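Long-range contact in mirolysin (PDB 6R7V), which is a zinc metallopeptidase of the pappalysin family that probably cleaves proteins, held here as a latent zymogen by a cysteine switch: residues N178-Y186 against T204-W212. The protein carries 1 engineered substitution. Sequence-based numbering, arbitrary orientation. Where two conformers were deposited one is given.
Sequences NTDGVVIHY and TATHAVGHW. Engineered in segment 204-212: Ala-208 (natural residue Glu). With ZN (zinc ion), chain D.
Asp-180 OD2 is gripped by two groups: it accepts a 3.0 Å hydrogen bond from Trp-212 NE1 and forms a salt bridge with Arg-297. The indole N-H points fairly straight at it (152°), yet reaches the oxygen from above the carboxylate plane. With CG anti to the backbone N, Asp-180 lays its carboxylate beside the five-membered ring, the two planes only 24° apart. Arg-297 also bonds Trp-212 O, so one guanidinium ties the carboxylate to the last turn of the helix; its charge probably favours an ionised Asp-180. Gly-181 leads the chain past the indole, its N lying 3.7 Å from Trp-212 CD1.

Beyond it the contact becomes apolar. Val-182 points at the helix, and in the conformer given its CG1 touches both Trp-212 CB (3.7 Å) and Ala-208 O. This is the metzincin core: helix 203-212 carries the HExxH part of the zinc-binding motif and packs nearly antiparallel (162°) against strand 182-185, their axes 8.7 Å apart at closest approach; the third histidine, His-217, follows the helix. Leu-74 of helix 64-77 packs on Val-209.

One turn back along the helix, Ile-184 takes over. Its CG1 stands anti to the carbonyl carbon, which sends CD1 down onto Ala-205 CA (3.7 Å) and Ala-208 CB (3.8 Å), while CG2 touches Thr-204 CG2, the two side chains running past each other in opposite directions. Ala-208 is engineered, the motif glutamate in the natural sequence, and here its methyl group touches both Val-182 and Ile-184. From another side of the same helix, one turn apart, His-207 and His-211 both bind the zinc ion through NE2, at 2.0 Å from His-207 NE2 to the metal; His-217 and the switch cysteine Cys-6 complete the site.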
ATOM      1  N   ASN A 178       8.705 -11.028   9.711  1.00 18.22           N
ATOM      2  CA  ASN A 178       8.782  -9.981  10.732  0.55 18.18           C
ATOM      3  C   ASN A 178       8.954  -8.564  10.162  1.00 21.74           C
ATOM      4  O   ASN A 178       8.842  -7.590  10.937  1.00 20.95           O
ATOM      5  CB  ASN A 178       9.906 -10.265  11.743  0.55 19.52           C
ATOM      6  CG  ASN A 178      10.073 -11.700  12.170  0.55 46.30           C
ATOM      7  OD1 ASN A 178       9.186 -12.302  12.769  0.55 42.19           O
ATOM      8  ND2 ASN A 178      11.238 -12.269  11.891  0.55 42.74           N
ATOM      9  N   THR A 179       9.141  -8.407   8.842  1.00 18.38           N
ATOM     10  CA  THR A 179       9.239  -7.058   8.245  1.00 17.53           C
ATOM     11  C   THR A 179       8.058  -6.787   7.300  1.00 18.50           C
ATOM     12  O   THR A 179       8.020  -5.735   6.644  1.00 19.54           O
ATOM     13  CB  THR A 179      10.581  -6.895   7.531  1.00 19.27           C
ATOM     14  OG1 THR A 179      10.803  -7.990   6.635  1.00 19.69           O
ATOM     15  CG2 THR A 179      11.722  -6.759   8.495  1.00 20.96           C
ATOM     16  N   ASP A 180       7.036  -7.663   7.326  1.00 16.82           N
ATOM     17  CA  ASP A 180       5.856  -7.452   6.516  1.00 15.75           C
ATOM     18  C   ASP A 180       5.065  -6.240   7.024  1.00 17.03           C
ATOM     19  O   ASP A 180       4.950  -6.022   8.240  1.00 17.21           O
ATOM     20  CB  ASP A 180       4.965  -8.704   6.482  1.00 16.38           C
ATOM     21  CG  ASP A 180       3.757  -8.526   5.578  1.00 17.37           C
ATOM     22  OD1 ASP A 180       3.949  -8.169   4.392  1.00 19.00           O
ATOM     23  OD2 ASP A 180       2.640  -8.668   6.071  1.00 19.84           O
ATOM     24  N   GLY A 181       4.601  -5.403   6.098  1.00 14.62           N
ATOM     25  CA  GLY A 181       3.871  -4.200   6.448  1.00 15.06           C
ATOM     26  C   GLY A 181       4.281  -3.047   5.583  1.00 14.84           C
ATOM     27  O   GLY A 181       4.854  -3.246   4.483  1.00 14.26           O
ATOM     28  N   VAL A 182       3.951  -1.821   6.061  1.00 13.40           N
ATOM     29  CA  VAL A 182       4.224  -0.623   5.264  0.56 13.22           C
ATOM     30  C   VAL A 182       4.805   0.469   6.131  1.00 14.42           C
ATOM     31  O   VAL A 182       4.575   0.519   7.355  1.00 14.25           O
ATOM     32  CB  VAL A 182       3.007  -0.097   4.447  0.56 17.05           C
ATOM     33  CG1 VAL A 182       2.396  -1.195   3.562  0.56 16.59           C
ATOM     34  CG2 VAL A 182       1.942   0.526   5.339  0.56 16.63           C
ATOM     35  N   VAL A 183       5.652   1.306   5.506  1.00 13.54           N
ATOM     36  CA  VAL A 183       6.344   2.402   6.199  1.00 12.77           C
ATOM     37  C   VAL A 183       5.992   3.680   5.460  1.00 15.23           C
ATOM     38  O   VAL A 183       6.132   3.738   4.217  1.00 14.24           O
ATOM     39  CB  VAL A 183       7.878   2.182   6.223  1.00 15.08           C
ATOM     40  CG1 VAL A 183       8.569   3.286   7.014  1.00 15.14           C
ATOM     41  CG2 VAL A 183       8.252   0.817   6.818  1.00 15.27           C
ATOM     42  N   ILE A 184       5.552   4.718   6.208  1.00 12.96           N
ATOM     43  CA  ILE A 184       5.167   5.979   5.601  1.00 12.24           C
ATOM     44  C   ILE A 184       5.930   7.137   6.221  1.00 14.92           C
ATOM     45  O   ILE A 184       6.057   7.205   7.447  1.00 14.99           O
ATOM     46  CB  ILE A 184       3.627   6.218   5.729  1.00 13.96           C
ATOM     47  CG1 ILE A 184       2.741   5.006   5.284  1.00 15.24           C
ATOM     48  CG2 ILE A 184       3.196   7.504   4.926  1.00 14.98           C
ATOM     49  CD1 ILE A 184       2.883   4.690   3.720  1.00 16.21           C
ATOM     50  N   HIS A 185       6.330   8.115   5.398  1.00 14.25           N
ATOM     51  CA  HIS A 185       6.993   9.318   5.918  1.00 14.76           C
ATOM     52  C   HIS A 185       5.989  10.080   6.751  1.00 17.05           C
ATOM     53  O   HIS A 185       4.861  10.301   6.305  1.00 15.59           O
ATOM     54  CB  HIS A 185       7.446  10.164   4.726  1.00 15.87           C
ATOM     55  CG  HIS A 185       8.419  11.245   5.065  1.00 18.52           C
ATOM     56  ND1 HIS A 185       8.116  12.232   5.976  1.00 20.51           N
ATOM     57  CD2 HIS A 185       9.695  11.405   4.649  1.00 21.23           C
ATOM     58  CE1 HIS A 185       9.203  12.989   6.062  1.00 20.45           C
ATOM     59  NE2 HIS A 185      10.189  12.520   5.306  1.00 20.95           N
ATOM     60  N   TYR A 186       6.391  10.528   7.934  1.00 14.25           N
ATOM     61  CA  TYR A 186       5.496  11.236   8.861  1.00 15.12           C
ATOM     62  C   TYR A 186       4.872  12.484   8.253  1.00 18.53           C
ATOM     63  O   TYR A 186       3.784  12.869   8.684  1.00 20.64           O
ATOM     64  CB  TYR A 186       6.239  11.578  10.164  1.00 16.51           C
ATOM     65  CG  TYR A 186       7.166  12.773  10.084  1.00 17.26           C
ATOM     66  CD1 TYR A 186       8.458  12.652   9.569  1.00 18.59           C
ATOM     67  CD2 TYR A 186       6.752  14.031  10.516  1.00 17.75           C
ATOM     68  CE1 TYR A 186       9.302  13.758   9.457  1.00 18.26           C
ATOM     69  CE2 TYR A 186       7.584  15.141  10.402  1.00 18.23           C
ATOM     70  CZ  TYR A 186       8.863  14.997   9.887  1.00 20.24           C
ATOM     71  OH  TYR A 186       9.703  16.082   9.820  1.00 23.88           O
ATOM     72  N   THR A 204      -0.429   8.354   0.022  1.00 13.89           N
ATOM     73  CA  THR A 204       0.844   7.631   0.095  1.00 14.58           C
ATOM     74  C   THR A 204       0.561   6.264   0.745  1.00 14.40           C
ATOM     75  O   THR A 204       1.020   5.220   0.258  1.00 15.07           O
ATOM     76  CB  THR A 204       1.921   8.439   0.837  1.00 16.05           C
ATOM     77  OG1 THR A 204       2.110   9.671   0.130  1.00 16.95           O
ATOM     78  CG2 THR A 204       3.239   7.701   0.912  1.00 15.45           C
ATOM     79  N   ALA A 205      -0.236   6.254   1.819  1.00 14.08           N
ATOM     80  CA  ALA A 205      -0.549   4.959   2.440  1.00 12.62           C
ATOM     81  C   ALA A 205      -1.511   4.135   1.596  1.00 13.46           C
ATOM     82  O   ALA A 205      -1.378   2.924   1.590  1.00 13.63           O
ATOM     83  CB  ALA A 205      -1.124   5.163   3.844  1.00 14.01           C
ATOM     84  N   THR A 206      -2.479   4.765   0.886  1.00 12.14           N
ATOM     85  CA  THR A 206      -3.347   3.956   0.010  1.00 11.31           C
ATOM     86  C   THR A 206      -2.501   3.215  -1.014  1.00 13.78           C
ATOM     87  O   THR A 206      -2.682   2.000  -1.221  1.00 13.54           O
ATOM     88  CB  THR A 206      -4.357   4.866  -0.719  1.00 12.21           C
ATOM     89  OG1 THR A 206      -5.190   5.426   0.309  1.00 13.74           O
ATOM     90  CG2 THR A 206      -5.266   4.089  -1.679  1.00 12.12           C
ATOM     91  N   HIS A 207      -1.531   3.937  -1.614  1.00 11.92           N
ATOM     92  CA  HIS A 207      -0.628   3.365  -2.609  1.00 12.01           C
ATOM     93  C   HIS A 207       0.222   2.228  -1.980  1.00 13.04           C
ATOM     94  O   HIS A 207       0.343   1.146  -2.576  1.00 14.08           O
ATOM     95  CB  HIS A 207       0.244   4.518  -3.117  1.00 13.11           C
ATOM     96  CG  HIS A 207       1.338   4.139  -4.057  1.00 14.02           C
ATOM     97  ND1 HIS A 207       1.255   4.422  -5.408  1.00 14.28           N
ATOM     98  CD2 HIS A 207       2.541   3.572  -3.796  1.00 13.57           C
ATOM     99  CE1 HIS A 207       2.400   4.014  -5.924  1.00 14.15           C
ATOM    100  NE2 HIS A 207       3.193   3.472  -4.987  1.00 13.37           N
ATOM    101  N   ALA A 208       0.814   2.478  -0.793  1.00 12.41           N
ATOM    102  CA  ALA A 208       1.673   1.474  -0.140  1.00 13.40           C
ATOM    103  C   ALA A 208       0.874   0.257   0.243  1.00 13.94           C
ATOM    104  O   ALA A 208       1.364  -0.869   0.095  1.00 13.38           O
ATOM    105  CB  ALA A 208       2.323   2.062   1.099  1.00 14.63           C
ATOM    106  N   VAL A 209      -0.337   0.455   0.787  1.00 12.84           N
ATOM    107  CA  VAL A 209      -1.185  -0.689   1.172  1.00 12.12           C
ATOM    108  C   VAL A 209      -1.553  -1.484  -0.109  1.00 13.43           C
ATOM    109  O   VAL A 209      -1.607  -2.719  -0.055  1.00 13.45           O
ATOM    110  CB  VAL A 209      -2.421  -0.235   2.011  1.00 13.18           C
ATOM    111  CG1 VAL A 209      -3.416  -1.371   2.235  1.00 13.38           C
ATOM    112  CG2 VAL A 209      -1.971   0.349   3.347  1.00 14.21           C
ATOM    113  N   GLY A 210      -1.728  -0.792  -1.250  1.00 12.41           N
ATOM    114  CA  GLY A 210      -1.939  -1.493  -2.512  1.00 12.37           C
ATOM    115  C   GLY A 210      -0.787  -2.452  -2.776  1.00 13.24           C
ATOM    116  O   GLY A 210      -1.025  -3.600  -3.123  1.00 13.09           O
ATOM    117  N   HIS A 211       0.497  -2.013  -2.599  1.00 12.38           N
ATOM    118  CA  HIS A 211       1.632  -2.968  -2.754  1.00 12.50           C
ATOM    119  C   HIS A 211       1.593  -4.115  -1.731  1.00 13.94           C
ATOM    120  O   HIS A 211       1.887  -5.258  -2.084  1.00 13.92           O
ATOM    121  CB  HIS A 211       2.968  -2.258  -2.583  1.00 12.27           C
ATOM    122  CG  HIS A 211       3.319  -1.229  -3.627  1.00 13.39           C
ATOM    123  ND1 HIS A 211       3.365  -1.534  -4.980  1.00 13.89           N
ATOM    124  CD2 HIS A 211       3.768   0.032  -3.458  1.00 13.93           C
ATOM    125  CE1 HIS A 211       3.835  -0.446  -5.586  1.00 13.86           C
ATOM    126  NE2 HIS A 211       4.110   0.502  -4.716  1.00 14.07           N
ATOM    127  N   TRP A 212       1.252  -3.807  -0.473  1.00 13.50           N
ATOM    128  CA  TRP A 212       1.150  -4.864   0.545  1.00 12.58           C
ATOM    129  C   TRP A 212       0.058  -5.899   0.164  1.00 14.59           C
ATOM    130  O   TRP A 212       0.121  -7.065   0.604  1.00 14.95           O
ATOM    131  CB  TRP A 212       0.857  -4.160   1.874  1.00 13.14           C
ATOM    132  CG  TRP A 212       0.731  -5.063   3.055  1.00 13.77           C
ATOM    133  CD1 TRP A 212       1.744  -5.669   3.747  1.00 16.86           C
ATOM    134  CD2 TRP A 212      -0.479  -5.408   3.714  1.00 14.15           C
ATOM    135  NE1 TRP A 212       1.224  -6.408   4.779  1.00 15.96           N
ATOM    136  CE2 TRP A 212      -0.148  -6.303   4.757  1.00 16.37           C
ATOM    137  CE3 TRP A 212      -1.821  -5.086   3.494  1.00 15.35           C
ATOM    138  CZ2 TRP A 212      -1.121  -6.836   5.621  1.00 15.79           C
ATOM    139  CZ3 TRP A 212      -2.781  -5.619   4.335  1.00 16.14           C
ATOM    140  CH2 TRP A 212      -2.432  -6.514   5.362  1.00 16.64           C
TER
HETATM  141 ZN    ZN D 403       4.874   2.355  -5.099  0.74 16.41          ZN